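PDB 2V8T: manganese-containing pseudocatalase from Thermus thermophilus, which probably acts as a catalase, breaking hydrogen peroxide down to water and oxygen at a centre of two manganese ions in each subunit. Local coordinates for residues D92-V97 and A274-A279; N21-V26 and S83-N88. All coordinates share one frame; numbering follows the deposited sequence.

Contact 1. Residues D92-V97 and A274-A279; sequences DLEEGV and AGHDAA
Two side-chain-to-backbone hydrogen bonds, one accepted by each segment, hold 92-97 beside 274-279. The amide of Glu94 donates to His276, with N and ND1 2.9 Å apart, almost in the ring plane and practically straight at 178°. In return, Glu94 OE1 offers its anti lone pair to the amide of Ala278, the OE1 to N distance being 2.8 Å. A water gives one hydrogen to Glu94 OE1 at 2.7 Å and the other to Asp277 OD1, and accepts from the Ala279 amide, so its two donated hydrogens probably ease the repulsion between these like-charged carboxylates. His276 NE2 bonds mainly to the carbonyl of Phe285, and with ND1 accepting, the imidazole is consistent with a neutral ring protonated at NE2. Glu94 reaches across with CG in the crowded position between its backbone N and carbonyl carbon (chi1 66°) and the chain extended beyond. CG thereby lies 3.5 Å from His276 ND1, while the carboxylate stands nearly perpendicular to the ring; the partner of OE2 is Lys87. An alanine in place of Glu94 removes the acceptor of the Ala278 amide, a partner of the water and the carboxylate facing Lys87, and would probably loosen the hold between the two loops. Farther along, Val97 CB meets Ala278 CB at 3.8 Å, and Val97 CG1 lies 4.1 Å from Ala279 CB. The case illustrates how two irregular segments can be held by side chains reaching backbone amides, next to backbone bonding between His276 and Lys91, away from the manganese centre. Segment 92-97 belongs to the loop following helix 57-85; its partner lies in the loop between strand 269-270 and helix 288-299, whose Tyr291 hydroxyl bonds Asp92 O; Arg51 of a second subunit reaches Gly275 O.

Contact 2. Residues N21-V26 and S83-N88; sequences NAAAAV and SLLAKN
No ring or carboxylate mediates this contact; its flat group is the peptide joining Ala22 to Ala23, with a leucine methyl over one face. Leu84 CD1 sits 3.8 Å from Ala23 N and 4.0 Å from Ala22 C, above the peptide plane. Leu84 CG is anti to its own carbonyl carbon (chi1 -66°), and with chi2 near 180° (162°), CD1 also meets Ala22 CB at 4.0 Å and, more loosely, Val26 CG2. Leu85 has the same first torsion but approaches by its end, laying CD2 3.7 Å from Ala23 CB. The methyl of Ala23 thus touches both leucines, meeting Leu84 at its CB, 4.0 Å away. Small alanines let the two helices come close, Ala23 CA and Leu84 CA being 5.6 Å apart; all the touching residues are buried, and no hydrogen bond crosses between the segments. His115 adjoins Ala23 and Leu85, whereas Val173 and Met177 of helix 172-200 extend the packing past Leu84 and Val26. This is close helix-helix packing of alanines against leucines, here at the C-terminal end of helix 57-85, the helix that supplies Glu70 and His73 to the dimanganese site of a ferritin-like helical bundle.

How the contacts relate
From the N terminus, the chain enters contact 2 at helix 20-26, passes through helices 28-31 and 36-49, and returns along helix 57-85; the 56 residues between its segments include manganese ligands Glu36, Glu70 and His73. Contact 1 opens after this, at 92-97, and closes at 274-279 across 176 residues that contain Glu155 and His188. The two loops are therefore in series, neither crossing nor enclosing the other. Their centres lie about 16 Å apart, yet they join: Lys87 NZ and Glu94 OE2 form a 2.8 Å salt bridge, and Ala86 packs on Ala274. Together they tie helix 20-26 to the end of helix 57-85, and the loop after it to the loop before helix 288-299.

Contact 1. Residues D92-V97 and A274-A279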
ATOM      1  N   ASP A  92     -16.205  15.816 -31.729  1.00 15.29           N
ATOM      2  CA  ASP A  92     -17.140  14.830 -31.184  1.00 14.10           C
ATOM      3  C   ASP A  92     -17.038  13.472 -31.838  1.00 11.48           C
ATOM      4  O   ASP A  92     -17.481  12.503 -31.260  1.00 11.14           O
ATOM      5  CB  ASP A  92     -18.597  15.342 -31.373  1.00 16.27           C
ATOM      6  CG  ASP A  92     -18.939  16.530 -30.527  1.00 19.33           C
ATOM      7  OD1 ASP A  92     -18.244  16.818 -29.540  1.00 24.46           O
ATOM      8  OD2 ASP A  92     -20.040  17.107 -30.793  1.00 23.02           O
ATOM      9  N   LEU A  93     -16.488  13.365 -33.055  1.00 12.35           N
ATOM     10  CA  LEU A  93     -16.544  12.100 -33.793  1.00 12.61           C
ATOM     11  C   LEU A  93     -15.343  11.980 -34.688  1.00 13.33           C
ATOM     12  O   LEU A  93     -15.177  12.810 -35.590  1.00 17.93           O
ATOM     13  CB  LEU A  93     -17.843  11.978 -34.587  1.00 15.61           C
ATOM     14  CG  LEU A  93     -17.979  10.667 -35.424  1.00 18.92           C
ATOM     15  CD1 LEU A  93     -18.062   9.529 -34.540  1.00 23.47           C
ATOM     16  CD2 LEU A  93     -19.155  10.883 -36.397  1.00 23.69           C
ATOM     17  N   GLU A  94     -14.533  10.956 -34.485  1.00 11.28           N
ATOM     18  CA  GLU A  94     -13.489  10.638 -35.411  1.00 12.67           C
ATOM     19  C   GLU A  94     -13.836   9.306 -36.096  1.00 14.28           C
ATOM     20  O   GLU A  94     -14.437   8.412 -35.513  1.00 16.25           O
ATOM     21  CB  GLU A  94     -12.097  10.581 -34.854  1.00 13.90           C
ATOM     22  CG  GLU A  94     -11.892   9.511 -33.914  1.00 12.73           C
ATOM     23  CD  GLU A  94     -10.373   9.301 -33.462  1.00 11.23           C
ATOM     24  OE1 GLU A  94     -10.226   8.701 -32.417  1.00 10.69           O
ATOM     25  OE2 GLU A  94      -9.468   9.732 -34.163  1.00 12.87           O
ATOM     26  N   GLU A  95     -13.404   9.207 -37.312  1.00 17.00           N
ATOM     27  CA  GLU A  95     -13.666   8.089 -38.160  1.00 18.34           C
ATOM     28  C   GLU A  95     -12.369   7.386 -38.580  1.00 18.33           C
ATOM     29  O   GLU A  95     -11.265   7.970 -38.532  1.00 21.01           O
ATOM     30  CB  GLU A  95     -14.422   8.522 -39.457  1.00 21.35           C
ATOM     31  CG  GLU A  95     -15.676   9.303 -39.161  0.30 18.63           C
ATOM     32  CD  GLU A  95     -16.962   8.574 -39.411  0.30 23.77           C
ATOM     33  OE1 GLU A  95     -17.259   7.660 -38.609  0.30 28.80           O
ATOM     34  OE2 GLU A  95     -17.673   8.943 -40.376  0.30 22.42           O
ATOM     35  N   GLY A  96     -12.498   6.116 -38.911  1.00 18.85           N
ATOM     36  CA  GLY A  96     -11.399   5.387 -39.530  1.00 18.76           C
ATOM     37  C   GLY A  96     -10.401   4.736 -38.607  1.00 17.28           C
ATOM     38  O   GLY A  96      -9.446   4.099 -39.115  1.00 20.29           O
ATOM     39  N   VAL A  97     -10.574   4.803 -37.295  1.00 15.27           N
ATOM     40  CA  VAL A  97      -9.621   4.137 -36.416  1.00 13.20           C
ATOM     41  C   VAL A  97      -9.824   2.621 -36.415  1.00 13.03           C
ATOM     42  O   VAL A  97     -10.948   2.140 -36.222  1.00 15.49           O
ATOM     43  CB  VAL A  97      -9.751   4.727 -34.991  1.00 12.87           C
ATOM     44  CG1 VAL A  97      -8.857   3.958 -34.022  1.00 14.17           C
ATOM     45  CG2 VAL A  97      -9.404   6.214 -35.008  1.00 14.48           C
ATOM     46  N   ALA A 274     -12.419  16.559 -23.960  1.00  8.62           N
ATOM     47  CA  ALA A 274     -11.374  15.929 -24.761  1.00  8.87           C
ATOM     48  C   ALA A 274     -11.844  15.362 -26.079  1.00  9.35           C
ATOM     49  O   ALA A 274     -10.967  14.991 -26.878  1.00 10.29           O
ATOM     50  CB  ALA A 274     -10.704  14.806 -23.946  1.00  9.96           C
ATOM     51  N   GLY A 275     -13.148  15.296 -26.317  1.00  9.81           N
ATOM     52  CA  GLY A 275     -13.621  14.805 -27.584  1.00  9.84           C
ATOM     53  C   GLY A 275     -13.561  13.310 -27.705  1.00  8.82           C
ATOM     54  O   GLY A 275     -13.349  12.572 -26.733  1.00  9.38           O
ATOM     55  N   HIS A 276     -13.739  12.808 -28.921  1.00  8.27           N
ATOM     56  CA  HIS A 276     -13.761  11.369 -29.169  1.00  8.06           C
ATOM     57  C   HIS A 276     -12.346  10.834 -29.321  1.00  8.12           C
ATOM     58  O   HIS A 276     -11.545  11.394 -30.055  1.00  9.59           O
ATOM     59  CB  HIS A 276     -14.566  11.122 -30.439  1.00  8.54           C
ATOM     60  CG  HIS A 276     -14.766   9.697 -30.808  1.00  8.11           C
ATOM     61  ND1 HIS A 276     -14.925   9.347 -32.142  1.00  9.13           N
ATOM     62  CD2 HIS A 276     -14.845   8.561 -30.053  1.00  8.27           C
ATOM     63  CE1 HIS A 276     -15.097   8.039 -32.151  1.00  8.95           C
ATOM     64  NE2 HIS A 276     -15.042   7.526 -30.917  1.00  8.79           N
ATOM     65  N   ASP A 277     -12.065   9.705 -28.679  1.00  7.86           N
ATOM     66  CA  ASP A 277     -10.860   8.914 -28.914  1.00  8.00           C
ATOM     67  C   ASP A 277     -11.318   7.480 -29.145  1.00  7.61           C
ATOM     68  O   ASP A 277     -11.619   6.733 -28.202  1.00  8.62           O
ATOM     69  CB  ASP A 277      -9.868   9.045 -27.744  1.00  8.40           C
ATOM     70  CG  ASP A 277      -8.535   8.356 -27.975  1.00  8.93           C
ATOM     71  OD1 ASP A 277      -8.526   7.348 -28.739  1.00 10.87           O
ATOM     72  OD2 ASP A 277      -7.536   8.787 -27.339  1.00  9.62           O
ATOM     73  N   ALA A 278     -11.499   7.121 -30.417  1.00  7.94           N
ATOM     74  CA  ALA A 278     -12.071   5.825 -30.760  1.00  8.33           C
ATOM     75  C   ALA A 278     -11.234   4.659 -30.242  1.00  7.81           C
ATOM     76  O   ALA A 278     -11.777   3.647 -29.797  1.00  8.43           O
ATOM     77  CB  ALA A 278     -12.241   5.707 -32.278  1.00  9.41           C
ATOM     78  N   ALA A 279      -9.897   4.763 -30.327  1.00  8.12           N
ATOM     79  CA  ALA A 279      -9.041   3.699 -29.829  1.00  8.59           C
ATOM     80  C   ALA A 279      -9.213   3.464 -28.331  1.00  8.23           C
ATOM     81  O   ALA A 279      -8.972   2.370 -27.813  1.00  9.53           O
ATOM     82  CB  ALA A 279      -7.593   3.981 -30.146  1.00  9.50           C
TER
HETATM   83  O   HOH W   1      -8.355   7.021 -31.443  1.00 10.16           O

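Contact 2. Residues N21-V26 and S83-N88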
ATOM      1  N   ASN A  21       3.938  12.195 -21.472  1.00  6.68           N
ATOM      2  CA  ASN A  21       4.851  12.352 -20.355  1.00  6.63           C
ATOM      3  C   ASN A  21       4.647  13.684 -19.613  1.00  6.74           C
ATOM      4  O   ASN A  21       4.856  13.757 -18.396  1.00  7.19           O
ATOM      5  CB  ASN A  21       6.299  12.145 -20.759  1.00  7.04           C
ATOM      6  CG  ASN A  21       6.621  10.691 -21.062  1.00  7.12           C
ATOM      7  OD1 ASN A  21       5.818   9.779 -20.771  1.00  7.85           O
ATOM      8  ND2 ASN A  21       7.819  10.457 -21.579  1.00  8.57           N
ATOM      9  N   ALA A  22       4.224  14.746 -20.320  1.00  6.95           N
ATOM     10  CA  ALA A  22       3.827  15.965 -19.601  1.00  6.98           C
ATOM     11  C   ALA A  22       2.651  15.666 -18.663  1.00  6.67           C
ATOM     12  O   ALA A  22       2.648  16.099 -17.506  1.00  7.19           O
ATOM     13  CB  ALA A  22       3.476  17.072 -20.553  1.00  7.86           C
ATOM     14  N   ALA A  23       1.647  14.945 -19.166  1.00  6.73           N
ATOM     15  CA  ALA A  23       0.509  14.576 -18.329  1.00  6.64           C
ATOM     16  C   ALA A  23       0.969  13.795 -17.087  1.00  6.48           C
ATOM     17  O   ALA A  23       0.464  13.983 -15.985  1.00  6.83           O
ATOM     18  CB  ALA A  23      -0.491  13.770 -19.133  1.00  7.31           C
ATOM     19  N   ALA A  24       1.906  12.847 -17.295  1.00  6.63           N
ATOM     20  CA  ALA A  24       2.404  12.021 -16.190  1.00  6.88           C
ATOM     21  C   ALA A  24       3.081  12.859 -15.134  1.00  6.76           C
ATOM     22  O   ALA A  24       2.970  12.558 -13.943  1.00  8.92           O
ATOM     23  CB  ALA A  24       3.351  10.947 -16.728  1.00  7.58           C
ATOM     24  N   ALA A  25       3.814  13.923 -15.536  1.00  6.65           N
ATOM     25  CA  ALA A  25       4.466  14.790 -14.570  1.00  6.81           C
ATOM     26  C   ALA A  25       3.416  15.640 -13.803  1.00  6.55           C
ATOM     27  O   ALA A  25       3.477  15.798 -12.594  1.00  6.89           O
ATOM     28  CB  ALA A  25       5.478  15.704 -15.274  1.00  7.77           C
ATOM     29  N   VAL A  26       2.458  16.187 -14.570  1.00  6.55           N
ATOM     30  CA  VAL A  26       1.411  17.006 -13.968  1.00  6.24           C
ATOM     31  C   VAL A  26       0.568  16.202 -12.970  1.00  6.25           C
ATOM     32  O   VAL A  26       0.033  16.762 -12.014  1.00  6.47           O
ATOM     33  CB  VAL A  26       0.564  17.719 -15.058  1.00  6.59           C
ATOM     34  CG1 VAL A  26      -0.608  18.470 -14.432  1.00  7.38           C
ATOM     35  CG2 VAL A  26       1.456  18.687 -15.844  1.00  7.82           C
ATOM     36  N   SER A  83      -6.313  17.664 -21.129  1.00  6.48           N
ATOM     37  CA  SER A  83      -5.909  18.402 -22.301  1.00  6.74           C
ATOM     38  C   SER A  83      -4.671  17.799 -22.936  1.00  7.10           C
ATOM     39  O   SER A  83      -4.580  17.690 -24.170  1.00  7.78           O
ATOM     40  CB  SER A  83      -5.654  19.875 -21.955  1.00  7.46           C
ATOM     41  OG  SER A  83      -6.819  20.563 -21.569  1.00  7.84           O
ATOM     42  N   LEU A  84      -3.694  17.434 -22.106  1.00  6.99           N
ATOM     43  CA  LEU A  84      -2.453  16.832 -22.577  1.00  7.10           C
ATOM     44  C   LEU A  84      -2.659  15.415 -23.115  1.00  7.28           C
ATOM     45  O   LEU A  84      -1.847  14.955 -23.928  1.00  8.22           O
ATOM     46  CB  LEU A  84      -1.419  16.843 -21.443  1.00  7.13           C
ATOM     47  CG  LEU A  84      -0.966  18.245 -21.024  1.00  7.75           C
ATOM     48  CD1 LEU A  84      -0.296  18.169 -19.630  1.00  8.63           C
ATOM     49  CD2 LEU A  84      -0.028  18.852 -22.061  1.00  8.82           C
ATOM     50  N   LEU A  85      -3.704  14.713 -22.678  1.00  7.26           N
ATOM     51  CA  LEU A  85      -3.960  13.356 -23.116  1.00  6.97           C
ATOM     52  C   LEU A  85      -4.949  13.263 -24.280  1.00  7.31           C
ATOM     53  O   LEU A  85      -5.114  12.194 -24.866  1.00  7.94           O
ATOM     54  CB  LEU A  85      -4.500  12.523 -21.954  1.00  7.43           C
ATOM     55  CG  LEU A  85      -3.495  12.271 -20.824  1.00  6.93           C
ATOM     56  CD1 LEU A  85      -4.180  11.619 -19.657  1.00  7.48           C
ATOM     57  CD2 LEU A  85      -2.320  11.422 -21.306  1.00  8.40           C
ATOM     58  N   ALA A  86      -5.613  14.364 -24.633  1.00  8.06           N
ATOM     59  CA  ALA A  86      -6.695  14.333 -25.635  1.00  8.16           C
ATOM     60  C   ALA A  86      -6.135  14.219 -27.030  1.00  8.55           C
ATOM     61  O   ALA A  86      -5.355  15.030 -27.479  1.00 11.55           O
ATOM     62  CB  ALA A  86      -7.480  15.657 -25.541  1.00 10.18           C
ATOM     63  N   LYS A  87      -6.621  13.238 -27.794  1.00  8.57           N
ATOM     64  CA  LYS A  87      -6.208  13.096 -29.175  1.00  9.08           C
ATOM     65  C   LYS A  87      -6.868  14.170 -30.045  1.00 10.09           C
ATOM     66  O   LYS A  87      -6.221  14.756 -30.920  1.00 12.12           O
ATOM     67  CB  LYS A  87      -6.569  11.690 -29.698  1.00  9.95           C
ATOM     68  CG  LYS A  87      -6.123  11.505 -31.162  1.00 10.52           C
ATOM     69  CD  LYS A  87      -6.533  10.211 -31.794  1.00 12.45           C
ATOM     70  CE  LYS A  87      -6.155  10.158 -33.286  1.00 14.57           C
ATOM     71  NZ  LYS A  87      -6.795   9.083 -34.029  1.00 14.99           N
ATOM     72  N   ASN A  88      -8.188  14.320 -29.876  1.00 10.19           N
ATOM     73  CA  ASN A  88      -9.038  15.164 -30.709  1.00 11.98           C
ATOM     74  C   ASN A  88      -9.838  16.159 -29.880  1.00 11.88           C
ATOM     75  O   ASN A  88     -11.067  16.134 -29.909  1.00 14.40           O
ATOM     76  CB  ASN A  88     -10.038  14.314 -31.503  1.00 12.48           C
ATOM     77  CG  ASN A  88      -9.370  13.309 -32.345  1.00 13.31           C
ATOM     78  OD1 ASN A  88      -9.634  12.029 -32.188  1.00 15.91           O
ATOM     79  ND2 ASN A  88      -8.567  13.726 -33.237  1.00 14.44           N
TER